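Local coordinates for putative flagellar protein FliS (PDB 4YOK) that is of unknown function but probably pairs a transthyretin-like N-terminal domain with an E-set-like C-terminal domain, at residues Ser110-Ser114 / Ala115-Ser119; Arg124-Pro127 / Asp128-Ile131; Val187-Asn190 / Gly191-Gln194. One frame throughout, in Å; residues are numbered along the deposited sequence.

Interaction 1. Residues Ser110-Ser114 / Ala115-Ser119; sequences SVTGS and AMNAS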
# COMPACT_ATOMS: atom_id res chain seq x y z
N SER A 110 -6.52 18.28 3.21
CA SER A 110 -7.72 19.11 3.02
C SER A 110 -7.68 19.77 1.65
O SER A 110 -6.62 19.81 1.00
CB SER A 110 -7.82 20.15 4.12
OG SER A 110 -6.66 20.97 4.13
N VAL A 111 -8.83 20.31 1.22
CA VAL A 111 -8.93 21.01 -0.06
C VAL A 111 -9.70 22.30 0.14
O VAL A 111 -10.70 22.33 0.86
CB VAL A 111 -9.49 20.20 -1.27
CG1 VAL A 111 -8.61 19.01 -1.64
CG2 VAL A 111 -10.96 19.78 -1.07
N THR A 112 -9.25 23.35 -0.53
CA THR A 112 -9.95 24.62 -0.63
C THR A 112 -10.43 24.70 -2.08
O THR A 112 -10.38 23.70 -2.80
CB THR A 112 -9.05 25.80 -0.20
OG1 THR A 112 -8.05 26.00 -1.21
CG2 THR A 112 -8.44 25.61 1.18
N GLY A 113 -10.88 25.87 -2.52
CA GLY A 113 -11.24 26.04 -3.92
C GLY A 113 -10.01 26.15 -4.80
O GLY A 113 -10.06 25.85 -5.99
N SER A 114 -8.86 26.55 -4.21
CA SER A 114 -7.61 26.83 -4.90
C SER A 114 -6.53 25.74 -4.71
O SER A 114 -5.73 25.52 -5.63
CB SER A 114 -7.08 28.20 -4.43
OG SER A 114 -5.75 28.27 -3.93
N ALA A 115 -6.50 25.05 -3.56
CA ALA A 115 -5.39 24.11 -3.33
C ALA A 115 -5.73 22.88 -2.52
O ALA A 115 -6.68 22.87 -1.74
CB ALA A 115 -4.28 24.85 -2.61
N MSE A 116 -4.92 21.84 -2.70
CA MSE A 116 -4.89 20.67 -1.84
C MSE A 116 -3.74 20.92 -0.89
O MSE A 116 -2.60 21.11 -1.35
CB MSE A 116 -4.73 19.37 -2.61
CG MSE A 116 -4.47 18.22 -1.65
SE MSE A 116 -4.35 16.54 -2.59
CE MSE A 116 -4.09 15.45 -1.05
N ASN A 117 -4.04 20.98 0.41
CA ASN A 117 -3.07 21.19 1.49
C ASN A 117 -2.82 19.86 2.18
O ASN A 117 -3.77 19.12 2.50
CB ASN A 117 -3.60 22.25 2.46
CG ASN A 117 -3.83 23.58 1.77
OD1 ASN A 117 -2.94 24.11 1.10
ND2 ASN A 117 -5.01 24.14 1.90
N ALA A 118 -1.54 19.52 2.37
CA ALA A 118 -1.14 18.26 3.00
C ALA A 118 0.03 18.50 3.94
O ALA A 118 1.08 19.00 3.52
CB ALA A 118 -0.77 17.22 1.93
N SER A 119 -0.20 18.24 5.23
CA SER A 119 0.85 18.32 6.24
C SER A 119 0.98 16.93 6.82
O SER A 119 -0.05 16.31 7.11
CB SER A 119 0.48 19.34 7.33
OG SER A 119 0.62 20.64 6.78
O HOH W 1 -4.52 19.91 5.38
O HOH W 2 -7.00 23.64 3.93
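Thr112 and Ala115 close the beta hairpin between strands 102-111 and 115-124, in the C-terminal, E-set-like domain. Thr112 N donates to Ala115 O at 2.9 Å, nearly straight at the hydrogen (172°). The return bond bypasses the backbone carbonyl: Ala115 N donates to Thr112 OG1 at 3.0 Å. A chi1 of 71° folds this hydroxyl back between its own backbone N and carbonyl carbon, where OG1 also accepts from Ser114 N at 3.2 Å, an ST turn. Behind the turn the strands pair regularly. Ser110 and Asn117 form a hydrogen-bonded antiparallel pair, with Ser110 N to Asn117 O at 3.0 Å and Asn117 N to Ser110 O at 2.9 Å. Val111 and Met116 (selenomethionine) form the non-hydrogen-bonded pair between, Val111 CG1 resting on Met116 CB at 4.0 Å on the face that meets Leu138 of strand 131-139. The face of Ser110 and Asn117 is wetter. One water links Ser110 OG to Asn117 O; a second links the same OG to Asn117 ND2, while Asn117 OD1 is held by Ser166. The Thr112 methyl, CG2, lies 3.8 Å from that ND2. One side-chain oxygen gripped by two N-H groups thus stands in for a carbonyl in closing the turn, and the hairpin divides into an apolar face turned to the opposing sheet and a polar one completed by water.

Interaction 2. Residues Arg124-Pro127 / Asp128-Ile131; sequences RIVP and DAKI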
# COMPACT_ATOMS: atom_id res chain seq x y z
N ARG A 124 11.98 7.97 8.22
CA ARG A 124 12.89 7.05 7.54
C ARG A 124 13.12 5.82 8.43
O ARG A 124 13.58 5.96 9.57
CB ARG A 124 14.22 7.73 7.18
CG ARG A 124 15.15 6.82 6.37
CD ARG A 124 16.46 7.47 5.93
NE ARG A 124 17.18 8.03 7.08
CZ ARG A 124 17.47 9.32 7.21
NH1 ARG A 124 17.13 10.19 6.26
NH2 ARG A 124 18.12 9.76 8.28
N ILE A 125 12.76 4.64 7.93
CA ILE A 125 12.93 3.37 8.66
C ILE A 125 14.26 2.72 8.28
O ILE A 125 14.96 2.21 9.16
CB ILE A 125 11.72 2.40 8.41
CG1 ILE A 125 10.34 3.06 8.74
CG2 ILE A 125 11.88 1.06 9.12
CD1 ILE A 125 10.13 3.61 10.20
N VAL A 126 14.61 2.71 6.97
CA VAL A 126 15.85 2.07 6.49
C VAL A 126 16.92 3.17 6.43
O VAL A 126 16.72 4.16 5.75
CB VAL A 126 15.59 1.34 5.15
CG1 VAL A 126 16.89 0.78 4.53
CG2 VAL A 126 14.56 0.23 5.35
N PRO A 127 18.06 3.02 7.15
CA PRO A 127 19.05 4.11 7.24
C PRO A 127 19.57 4.71 5.94
O PRO A 127 19.83 5.91 5.91
CB PRO A 127 20.20 3.46 8.01
CG PRO A 127 19.56 2.47 8.85
CD PRO A 127 18.43 1.90 8.05
N ASP A 128 19.74 3.91 4.88
CA ASP A 128 20.30 4.47 3.65
C ASP A 128 19.24 4.74 2.57
O ASP A 128 19.60 5.04 1.43
CB ASP A 128 21.40 3.55 3.10
CG ASP A 128 22.74 3.73 3.78
OD1 ASP A 128 23.03 4.86 4.25
OD2 ASP A 128 23.53 2.75 3.81
N ALA A 129 17.95 4.70 2.93
CA ALA A 129 16.89 4.96 1.96
C ALA A 129 16.78 6.46 1.68
O ALA A 129 16.98 7.29 2.57
CB ALA A 129 15.56 4.42 2.46
N LYS A 130 16.42 6.78 0.43
CA LYS A 130 16.25 8.15 -0.05
C LYS A 130 14.88 8.29 -0.69
O LYS A 130 14.42 7.35 -1.35
CB LYS A 130 17.35 8.53 -1.07
CG LYS A 130 18.79 8.52 -0.53
CD LYS A 130 19.06 9.63 0.50
CE LYS A 130 20.44 9.57 1.10
NZ LYS A 130 21.47 10.16 0.21
N ILE A 131 14.28 9.47 -0.59
CA ILE A 131 12.95 9.69 -1.19
C ILE A 131 13.11 10.05 -2.67
O ILE A 131 13.88 10.95 -3.00
CB ILE A 131 12.13 10.79 -0.45
CG1 ILE A 131 11.89 10.43 1.04
CG2 ILE A 131 10.81 11.10 -1.19
CD1 ILE A 131 11.47 11.59 1.91
O HOH W 3 16.46 9.81 3.48
O HOH W 4 19.48 7.93 3.89
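Val126 and Ala129 meet in the close-packed part of this loop, their CB atoms 4.1 Å apart. Ala129 N donates to Val126 O at 3.1 Å and is nearly straight at the hydrogen (166°), yet the donor stands well above the carbonyl plane, 53° out of it. The Ala129 methyl tucks in beside the same oxygen, CB to Val126 O being 3.5 Å. This is a type I beta turn, with Pro127 and Asp128 at its two corners, and it lies where the chain passes from strand 115-124 of one sheet to strand 131-139 of the other. Phe102 touches both Ala129 and Arg124 from strand 102-111, and Val126 reaches Val78 of the N-terminal half. The other side is loose and wet. The extended chi1 and chi2 of Arg124 bring CD to 3.4 Å from Ala129 O; the bend at chi3 (54°) then turns the guanidinium group, and a water joins its NH1 to that oxygen, donating to Ala129 O at 2.7 Å. Another water donates to both Ala129 O and Pro127 O, so that Ala129 O takes two waters. Asp128, at the exposed second corner, has its OD1 3.8 Å from Pro127 O.

Interaction 3. Residues Val187-Asn190 / Gly191-Gln194; sequences VLAN and GADQ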
# COMPACT_ATOMS: atom_id res chain seq x y z
N VAL A 187 4.63 8.15 -0.89
CA VAL A 187 6.07 8.34 -0.79
C VAL A 187 6.74 7.13 -1.46
O VAL A 187 6.53 5.98 -1.06
CB VAL A 187 6.59 8.55 0.67
CG1 VAL A 187 8.12 8.60 0.71
CG2 VAL A 187 5.99 9.83 1.28
N LEU A 188 7.51 7.42 -2.50
CA LEU A 188 8.27 6.43 -3.26
C LEU A 188 9.76 6.58 -2.93
O LEU A 188 10.30 7.68 -3.02
CB LEU A 188 8.04 6.62 -4.77
CG LEU A 188 8.83 5.69 -5.70
CD1 LEU A 188 8.27 4.25 -5.65
CD2 LEU A 188 8.80 6.22 -7.14
N ALA A 189 10.40 5.48 -2.56
CA ALA A 189 11.83 5.40 -2.25
C ALA A 189 12.64 5.17 -3.51
O ALA A 189 12.18 4.46 -4.42
CB ALA A 189 12.05 4.24 -1.29
N ASN A 190 13.87 5.73 -3.57
CA ASN A 190 14.83 5.44 -4.65
C ASN A 190 15.02 3.93 -4.74
O ASN A 190 15.23 3.27 -3.71
CB ASN A 190 16.21 6.09 -4.33
CG ASN A 190 16.35 7.53 -4.73
OD1 ASN A 190 15.41 8.17 -5.17
ND2 ASN A 190 17.56 8.08 -4.61
N GLY A 191 14.92 3.38 -5.95
CA GLY A 191 15.14 1.95 -6.15
C GLY A 191 13.93 1.06 -5.93
O GLY A 191 13.99 -0.12 -6.27
N ALA A 192 12.82 1.59 -5.40
CA ALA A 192 11.62 0.77 -5.17
C ALA A 192 10.69 0.83 -6.37
O ALA A 192 10.69 1.81 -7.11
CB ALA A 192 10.88 1.24 -3.93
N ASP A 193 9.85 -0.20 -6.53
CA ASP A 193 8.88 -0.29 -7.64
C ASP A 193 7.48 0.22 -7.26
O ASP A 193 6.60 0.28 -8.11
CB ASP A 193 8.77 -1.77 -8.07
CG ASP A 193 7.93 -2.67 -7.15
OD1 ASP A 193 7.86 -2.39 -5.92
OD2 ASP A 193 7.38 -3.65 -7.65
N GLN A 194 7.25 0.48 -5.95
CA GLN A 194 5.94 0.84 -5.42
C GLN A 194 6.09 1.81 -4.27
O GLN A 194 7.07 1.71 -3.52
CB GLN A 194 5.23 -0.44 -4.89
CG GLN A 194 4.51 -1.27 -5.98
CD GLN A 194 3.43 -0.47 -6.65
OE1 GLN A 194 2.59 0.18 -5.99
NE2 GLN A 194 3.47 -0.42 -7.97
O HOH W 5 8.97 2.96 -1.93
O HOH W 6 12.10 4.13 -7.41
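Gly191 follows Asn190 as the second corner residue of a tight turn. The backbone of Gly191 is bent in a way that would jam a CB against Asn190 O, which by itself calls for glycine. Ala192 comes next and makes the direct backbone bond. Ala192 N donates to Ala189 O at 3.1 Å, approaching from above the carbonyl plane, 45° out of it. Its methyl leans on the same oxygen, Ala192 CB to Ala189 O being 3.5 Å, and lies 4.2 Å from Ala189 CB. The bond closes a type II beta turn from Ala189 to Ala192, with Asn190 and Gly191 at its corners, the start of the connection from strand 182-189 to its antiparallel neighbour 196-202. A water reinforces the turn by donating to Ala189 O and to Ala192 O. At Asp193 the side chain leaves the contact: its carboxylate accepts from Gly75 N through OD1 and from Asn74 ND2 through OD2, both in the N-terminal half of the chain. Gln194 brings the chain back. In Leu188, chi1 (177°) sends CG out beside the carbonyl carbon, and the turn at chi2 (73°) then brings CD1 to within 3.5 Å of Gln194 O; the same methyl brushes Ala192 CB. The two backbones do not bond directly here; a water accepts from Ala189 N at 3.0 Å and donates to Gln194 O at 2.8 Å, bridging the strand end to the loop. The side chain of Gln194 touches Arg26 and Ala31. Two residues on, Ile196 pairs with Val187 through the backbone.

In the fold
All three interactions are turns of the C-terminal domain, but they sit at different places on it. Interactions 2 and 3 are neighbours, their centres about 10 Å apart: Lys130 O lies 2.8 Å from Asn190 N, a probable hydrogen bond, and Ile131 CG2 packs at 3.9 Å on Leu188 O, where strand 131-139 begins beside the end of strand 182-189. Both also reach the N-terminal half of the chain. Interaction 1 is remote, its centre about 28 Å from that of interaction 2 and 25 Å from that of interaction 3. With the function unknown, no active site can be named here; the bound magnesium ion lies about 13 Å from the side chain of Val126 in interaction 2.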